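Local coordinates for protein 6-phospho-alpha-glucosidase (Merdibacter massiliensis, PDB 6VC6) that probably hydrolyses 6-phospho-alpha-glucosides, as a family 4 glycoside hydrolase that binds NAD and manganese, at residues E391-V395 and E408-L412; M351-A355 and V388-K392. All blocks are in the same frame, centred on the assembly; numbering follows the deposited sequence.

Contact 1 (E391-V395 and E408-L412); sequences EKLLV and EAFTL
L393 and A409 meet where helices 378-400 and 403-412 pack side by side, and their CA atoms are 5.1 Å apart. The helices run nearly antiparallel, at 160° between the axes of the short segments, which come within 8.3 Å. This is a helical hairpin, closed by a short connection. The contact is apolar and is carried by two leucines on the first helix.

L393 points at the second helix and has the larger share. Its CB sits 3.7 Å from CB of A409. The CG of L393 lies anti to its carbonyl carbon (chi1 -73°), which lets CD1 reach L412 and CD2 reach E408. CD1 packs on CD2 of L412 at 4.0 Å, with the two side chains crossing at about a right angle. CD2 goes to the carboxylate end of E408 and touches OE1 through a plain van der Waals contact. The other oxygen of E408, OE2, is hydrogen-bonded to Q404 in its own helix.

L394 follows on the flank. CB of A409 lies 3.7 Å from N of L394 and 4.1 Å from CB of L394. The small A409 side chain is consistent with the close approach of the helices. Farther out, CD1 of L394 reaches the edge of the F410 ring, near the ring plane, 4.3 Å from CE1.

Other helices close over this side of the pair. Helix 113-136 touches both L394 and F410 through M116. Helix 149-159 meets L394 at I151, and helix 419-432 packs on F410 through A422 and I425.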
ATOM      1  N   GLU A 391     -10.518  -8.732   9.003  1.00 32.61           N
ATOM      2  CA  GLU A 391     -10.734  -7.861   7.852  1.00 36.56           C
ATOM      3  C   GLU A 391     -12.085  -8.126   7.201  1.00 36.59           C
ATOM      4  O   GLU A 391     -12.792  -7.184   6.823  1.00 30.80           O
ATOM      5  CB  GLU A 391      -9.605  -8.042   6.839  1.00 35.09           C
ATOM      6  CG  GLU A 391      -8.216  -7.762   7.391  1.00 47.10           C
ATOM      7  CD  GLU A 391      -7.122  -8.095   6.395  1.00 58.99           C
ATOM      8  OE1 GLU A 391      -7.433  -8.719   5.359  1.00 63.04           O
ATOM      9  OE2 GLU A 391      -5.952  -7.737   6.648  1.00 55.47           O
ATOM     10  N   LYS A 392     -12.463  -9.398   7.064  1.00 34.69           N
ATOM     11  CA  LYS A 392     -13.737  -9.720   6.430  1.00 37.01           C
ATOM     12  C   LYS A 392     -14.918  -9.318   7.303  1.00 33.75           C
ATOM     13  O   LYS A 392     -15.984  -8.973   6.780  1.00 32.96           O
ATOM     14  CB  LYS A 392     -13.797 -11.210   6.096  1.00 31.73           C
ATOM     15  CG  LYS A 392     -12.960 -11.596   4.887  1.00 33.35           C
ATOM     16  CD  LYS A 392     -12.897 -13.103   4.711  1.00 36.13           C
ATOM     17  CE  LYS A 392     -12.227 -13.471   3.396  1.00 37.41           C
ATOM     18  NZ  LYS A 392     -13.005 -12.988   2.221  1.00 33.13           N
ATOM     19  N   LEU A 393     -14.754  -9.357   8.627  1.00 33.27           N
ATOM     20  CA  LEU A 393     -15.810  -8.870   9.508  1.00 34.59           C
ATOM     21  C   LEU A 393     -15.947  -7.356   9.430  1.00 34.09           C
ATOM     22  O   LEU A 393     -17.045  -6.823   9.627  1.00 34.42           O
ATOM     23  CB  LEU A 393     -15.538  -9.306  10.948  1.00 34.01           C
ATOM     24  CG  LEU A 393     -15.752 -10.787  11.270  1.00 34.12           C
ATOM     25  CD1 LEU A 393     -15.034 -11.163  12.556  1.00 34.40           C
ATOM     26  CD2 LEU A 393     -17.234 -11.113  11.361  1.00 34.77           C
ATOM     27  N   LEU A 394     -14.852  -6.648   9.140  1.00 34.45           N
ATOM     28  CA  LEU A 394     -14.913  -5.191   9.065  1.00 35.12           C
ATOM     29  C   LEU A 394     -15.723  -4.734   7.857  1.00 38.46           C
ATOM     30  O   LEU A 394     -16.627  -3.901   7.984  1.00 32.52           O
ATOM     31  CB  LEU A 394     -13.502  -4.606   9.018  1.00 34.44           C
ATOM     32  CG  LEU A 394     -13.450  -3.078   9.024  1.00 36.79           C
ATOM     33  CD1 LEU A 394     -13.879  -2.529  10.378  1.00 37.13           C
ATOM     34  CD2 LEU A 394     -12.064  -2.581   8.652  1.00 35.95           C
ATOM     35  N   VAL A 395     -15.410  -5.265   6.672  1.00 32.69           N
ATOM     36  CA  VAL A 395     -16.188  -4.908   5.493  1.00 42.13           C
ATOM     37  C   VAL A 395     -17.582  -5.521   5.549  1.00 37.11           C
ATOM     38  O   VAL A 395     -18.476  -5.083   4.815  1.00 37.88           O
ATOM     39  CB  VAL A 395     -15.452  -5.318   4.203  1.00 44.01           C
ATOM     40  CG1 VAL A 395     -13.984  -4.926   4.285  1.00 39.38           C
ATOM     41  CG2 VAL A 395     -15.597  -6.801   3.960  1.00 56.39           C
ATOM     42  N   GLU A 408     -17.019  -7.131  16.555  1.00 30.64           N
ATOM     43  CA  GLU A 408     -16.365  -8.431  16.451  1.00 40.46           C
ATOM     44  C   GLU A 408     -15.053  -8.328  15.684  1.00 30.65           C
ATOM     45  O   GLU A 408     -14.083  -9.025  16.006  1.00 32.73           O
ATOM     46  CB  GLU A 408     -17.305  -9.438  15.788  1.00 34.74           C
ATOM     47  CG  GLU A 408     -18.540  -9.759  16.617  1.00 41.05           C
ATOM     48  CD  GLU A 408     -19.597 -10.514  15.835  1.00 51.84           C
ATOM     49  OE1 GLU A 408     -19.356 -10.824  14.649  1.00 47.61           O
ATOM     50  OE2 GLU A 408     -20.671 -10.797  16.407  1.00 52.90           O
ATOM     51  N   ALA A 409     -15.002  -7.462  14.669  1.00 29.66           N
ATOM     52  CA  ALA A 409     -13.754  -7.253  13.941  1.00 34.10           C
ATOM     53  C   ALA A 409     -12.695  -6.623  14.836  1.00 33.99           C
ATOM     54  O   ALA A 409     -11.525  -7.024  14.800  1.00 32.70           O
ATOM     55  CB  ALA A 409     -14.003  -6.383  12.709  1.00 31.09           C
ATOM     56  N   PHE A 410     -13.087  -5.637  15.646  1.00 32.02           N
ATOM     57  CA  PHE A 410     -12.142  -5.017  16.570  1.00 37.64           C
ATOM     58  C   PHE A 410     -11.687  -6.003  17.639  1.00 32.07           C
ATOM     59  O   PHE A 410     -10.494  -6.083  17.949  1.00 33.89           O
ATOM     60  CB  PHE A 410     -12.777  -3.785  17.216  1.00 32.56           C
ATOM     61  CG  PHE A 410     -12.634  -2.525  16.409  1.00 33.34           C
ATOM     62  CD1 PHE A 410     -13.039  -2.481  15.084  1.00 37.56           C
ATOM     63  CD2 PHE A 410     -12.103  -1.379  16.979  1.00 36.37           C
ATOM     64  CE1 PHE A 410     -12.913  -1.320  14.342  1.00 41.01           C
ATOM     65  CE2 PHE A 410     -11.973  -0.215  16.243  1.00 35.10           C
ATOM     66  CZ  PHE A 410     -12.378  -0.185  14.923  1.00 35.63           C
ATOM     67  N   THR A 411     -12.626  -6.766  18.208  1.00 31.94           N
ATOM     68  CA  THR A 411     -12.282  -7.703  19.274  1.00 33.98           C
ATOM     69  C   THR A 411     -11.337  -8.789  18.778  1.00 33.59           C
ATOM     70  O   THR A 411     -10.358  -9.130  19.454  1.00 31.38           O
ATOM     71  CB  THR A 411     -13.554  -8.330  19.850  1.00 37.15           C
ATOM     72  OG1 THR A 411     -14.367  -7.312  20.446  1.00 37.48           O
ATOM     73  CG2 THR A 411     -13.210  -9.379  20.901  1.00 34.38           C
ATOM     74  N   LEU A 412     -11.609  -9.339  17.593  1.00 33.77           N
ATOM     75  CA  LEU A 412     -10.814 -10.452  17.087  1.00 35.54           C
ATOM     76  C   LEU A 412      -9.395 -10.027  16.731  1.00 30.01           C
ATOM     77  O   LEU A 412      -8.462 -10.828  16.861  1.00 30.61           O
ATOM     78  CB  LEU A 412     -11.505 -11.069  15.870  1.00 30.58           C
ATOM     79  CG  LEU A 412     -10.809 -12.229  15.158  1.00 31.24           C
ATOM     80  CD1 LEU A 412     -10.487 -13.351  16.129  1.00 29.26           C
ATOM     81  CD2 LEU A 412     -11.673 -12.736  14.016  1.00 33.66           C
TER

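Contact 2 (M351-A355 and V388-K392); sequences MQDDA and VSSEK
K392 reaches from helix 378-400 to D354 in a type I beta turn, Q352 to A355. The turn belongs to the loop joining antiparallel strands 336-343 and 356-364. The lysine chain is extended to CE, then bends (chi4 -64°), which brings NZ to the turn. NZ donates to O of D354 at 2.6 Å, from above the carbonyl plane (52° out of it). A salt bridge joins NZ to OD1 of D354 at 3.5 Å, and another to E154 of helix 149-159.

Q352 and D354 both place CG between backbone N and carbonyl carbon, which brings the Q352 amide to the D354 carboxylate. NE2 of Q352 lies against methylenes CD and CE of K392. Cutting K392 back to an alanine would probably leave the D354 carbonyl without this donor, D354 and E154 without this counter-charge, and the Q352 amide without these methylenes.

Nearer the start of both segments, CE of selenomethionine M351 meets CG1 of V388 tip to tip, 4.0 Å apart. V388 CG2 packs on A355 CB. A water bridges K392 NZ and D354 OD2. NE2 of Q352 donates to the syn lone pair of D354 OD1 at 3.0 Å, almost within the amide plane.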
HETATM    1  N   MSE A 351      -6.311 -22.208   3.262  1.00 35.57           N
HETATM    2  CA  MSE A 351      -7.099 -21.031   3.613  1.00 38.12           C
HETATM    3  C   MSE A 351      -8.301 -20.934   2.679  1.00 34.90           C
HETATM    4  O   MSE A 351      -8.315 -21.556   1.616  1.00 33.38           O
HETATM    5  CB  MSE A 351      -6.249 -19.759   3.547  1.00 36.86           C
HETATM    6  CG  MSE A 351      -5.447 -19.497   4.816  1.00 45.14           C
HETATM    7 SE   MSE A 351      -4.319 -17.904   4.733  1.00 60.19          SE
HETATM    8  CE  MSE A 351      -5.714 -16.546   4.623  1.00 50.55           C
ATOM      9  N   GLN A 352      -9.310 -20.161   3.080  1.00 33.87           N
ATOM     10  CA  GLN A 352     -10.562 -20.119   2.338  1.00 37.22           C
ATOM     11  C   GLN A 352     -10.354 -19.533   0.943  1.00 35.62           C
ATOM     12  O   GLN A 352      -9.402 -18.793   0.681  1.00 31.24           O
ATOM     13  CB  GLN A 352     -11.612 -19.308   3.099  1.00 32.87           C
ATOM     14  CG  GLN A 352     -11.181 -17.899   3.460  1.00 34.96           C
ATOM     15  CD  GLN A 352     -11.965 -17.337   4.630  1.00 39.94           C
ATOM     16  OE1 GLN A 352     -11.557 -17.465   5.784  1.00 37.41           O
ATOM     17  NE2 GLN A 352     -13.101 -16.714   4.337  1.00 33.47           N
ATOM     18  N   ASP A 353     -11.278 -19.877   0.041  1.00 37.96           N
ATOM     19  CA  ASP A 353     -11.135 -19.502  -1.362  1.00 39.98           C
ATOM     20  C   ASP A 353     -11.199 -17.991  -1.553  1.00 39.11           C
ATOM     21  O   ASP A 353     -10.434 -17.425  -2.343  1.00 35.14           O
ATOM     22  CB  ASP A 353     -12.219 -20.181  -2.202  1.00 36.97           C
ATOM     23  CG  ASP A 353     -11.950 -21.657  -2.424  1.00 45.91           C
ATOM     24  OD1 ASP A 353     -12.869 -22.362  -2.893  1.00 43.92           O
ATOM     25  OD2 ASP A 353     -10.826 -22.114  -2.132  1.00 42.45           O
ATOM     26  N   ASP A 354     -12.106 -17.318  -0.843  1.00 34.58           N
ATOM     27  CA  ASP A 354     -12.396 -15.912  -1.090  1.00 37.89           C
ATOM     28  C   ASP A 354     -11.513 -14.964  -0.281  1.00 38.50           C
ATOM     29  O   ASP A 354     -11.915 -13.822  -0.032  1.00 34.72           O
ATOM     30  CB  ASP A 354     -13.875 -15.621  -0.812  1.00 39.55           C
ATOM     31  CG  ASP A 354     -14.281 -15.937   0.618  1.00 41.90           C
ATOM     32  OD1 ASP A 354     -13.420 -16.359   1.418  1.00 40.12           O
ATOM     33  OD2 ASP A 354     -15.475 -15.762   0.943  1.00 44.04           O
ATOM     34  N   ALA A 355     -10.328 -15.402   0.127  1.00 36.58           N
ATOM     35  CA  ALA A 355      -9.396 -14.537   0.833  1.00 37.42           C
ATOM     36  C   ALA A 355      -8.511 -13.797  -0.161  1.00 39.15           C
ATOM     37  O   ALA A 355      -8.006 -14.387  -1.120  1.00 35.06           O
ATOM     38  CB  ALA A 355      -8.529 -15.342   1.802  1.00 33.76           C
ATOM     39  N   VAL A 388      -7.349 -12.305   8.534  1.00 31.80           N
ATOM     40  CA  VAL A 388      -8.265 -12.238   7.398  1.00 30.97           C
ATOM     41  C   VAL A 388      -9.713 -12.325   7.866  1.00 33.66           C
ATOM     42  O   VAL A 388     -10.619 -11.808   7.199  1.00 31.02           O
ATOM     43  CB  VAL A 388      -7.928 -13.332   6.366  1.00 34.39           C
ATOM     44  CG1 VAL A 388      -8.429 -14.693   6.827  1.00 31.69           C
ATOM     45  CG2 VAL A 388      -8.508 -12.974   5.005  1.00 37.50           C
ATOM     46  N   SER A 389      -9.961 -12.961   9.014  1.00 29.94           N
ATOM     47  CA  SER A 389     -11.311 -12.972   9.566  1.00 31.24           C
ATOM     48  C   SER A 389     -11.689 -11.601  10.107  1.00 36.11           C
ATOM     49  O   SER A 389     -12.831 -11.158   9.946  1.00 33.73           O
ATOM     50  CB  SER A 389     -11.425 -14.032  10.661  1.00 32.29           C
ATOM     51  OG  SER A 389     -11.089 -15.317  10.168  1.00 35.45           O
ATOM     52  N   SER A 390     -10.740 -10.916  10.749  1.00 30.16           N
ATOM     53  CA  SER A 390     -11.005  -9.569  11.245  1.00 36.99           C
ATOM     54  C   SER A 390     -11.270  -8.604  10.098  1.00 32.91           C
ATOM     55  O   SER A 390     -12.155  -7.744  10.192  1.00 34.26           O
ATOM     56  CB  SER A 390      -9.831  -9.085  12.098  1.00 31.13           C
ATOM     57  OG  SER A 390     -10.043  -7.762  12.556  1.00 38.26           O
ATOM     58  N   GLU A 391     -10.518  -8.732   9.003  1.00 32.61           N
ATOM     59  CA  GLU A 391     -10.734  -7.861   7.852  1.00 36.56           C
ATOM     60  C   GLU A 391     -12.085  -8.126   7.201  1.00 36.59           C
ATOM     61  O   GLU A 391     -12.792  -7.184   6.823  1.00 30.80           O
ATOM     62  CB  GLU A 391      -9.605  -8.042   6.839  1.00 35.09           C
ATOM     63  CG  GLU A 391      -8.216  -7.762   7.391  1.00 47.10           C
ATOM     64  CD  GLU A 391      -7.122  -8.095   6.395  1.00 58.99           C
ATOM     65  OE1 GLU A 391      -7.433  -8.719   5.359  1.00 63.04           O
ATOM     66  OE2 GLU A 391      -5.952  -7.737   6.648  1.00 55.47           O
ATOM     67  N   LYS A 392     -12.463  -9.398   7.064  1.00 34.69           N
ATOM     68  CA  LYS A 392     -13.737  -9.720   6.430  1.00 37.01           C
ATOM     69  C   LYS A 392     -14.918  -9.318   7.303  1.00 33.75           C
ATOM     70  O   LYS A 392     -15.984  -8.973   6.780  1.00 32.96           O
ATOM     71  CB  LYS A 392     -13.797 -11.210   6.096  1.00 31.73           C
ATOM     72  CG  LYS A 392     -12.960 -11.596   4.887  1.00 33.35           C
ATOM     73  CD  LYS A 392     -12.897 -13.103   4.711  1.00 36.13           C
ATOM     74  CE  LYS A 392     -12.227 -13.471   3.396  1.00 37.41           C
ATOM     75  NZ  LYS A 392     -13.005 -12.988   2.221  1.00 33.13           N
TER
HETATM   76  O   HOH W   1     -15.829 -13.636   2.997  1.00 42.77           O

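From the N terminus, the chain first reaches the loop 351-355, between strands 336-343 and 356-364 of the large mixed sheet. It then passes through strands 356-364 and 367-370 before entering helix 378-400. Contact 2 closes this excursion of 32 residues. Contact 1 closes a shorter one of 12: the end of helix 378-400, the short connection and the start of helix 403-412. The two loops follow one another; neither nests in or crosses the other, and the contacts share E391 and K392. Helix 378-400 thus faces the sheet loop with one side and its hairpin partner with another. S390 OG probably hydrogen-bonds to A409 O, and L412 packs on S389, so the contacts also touch directly.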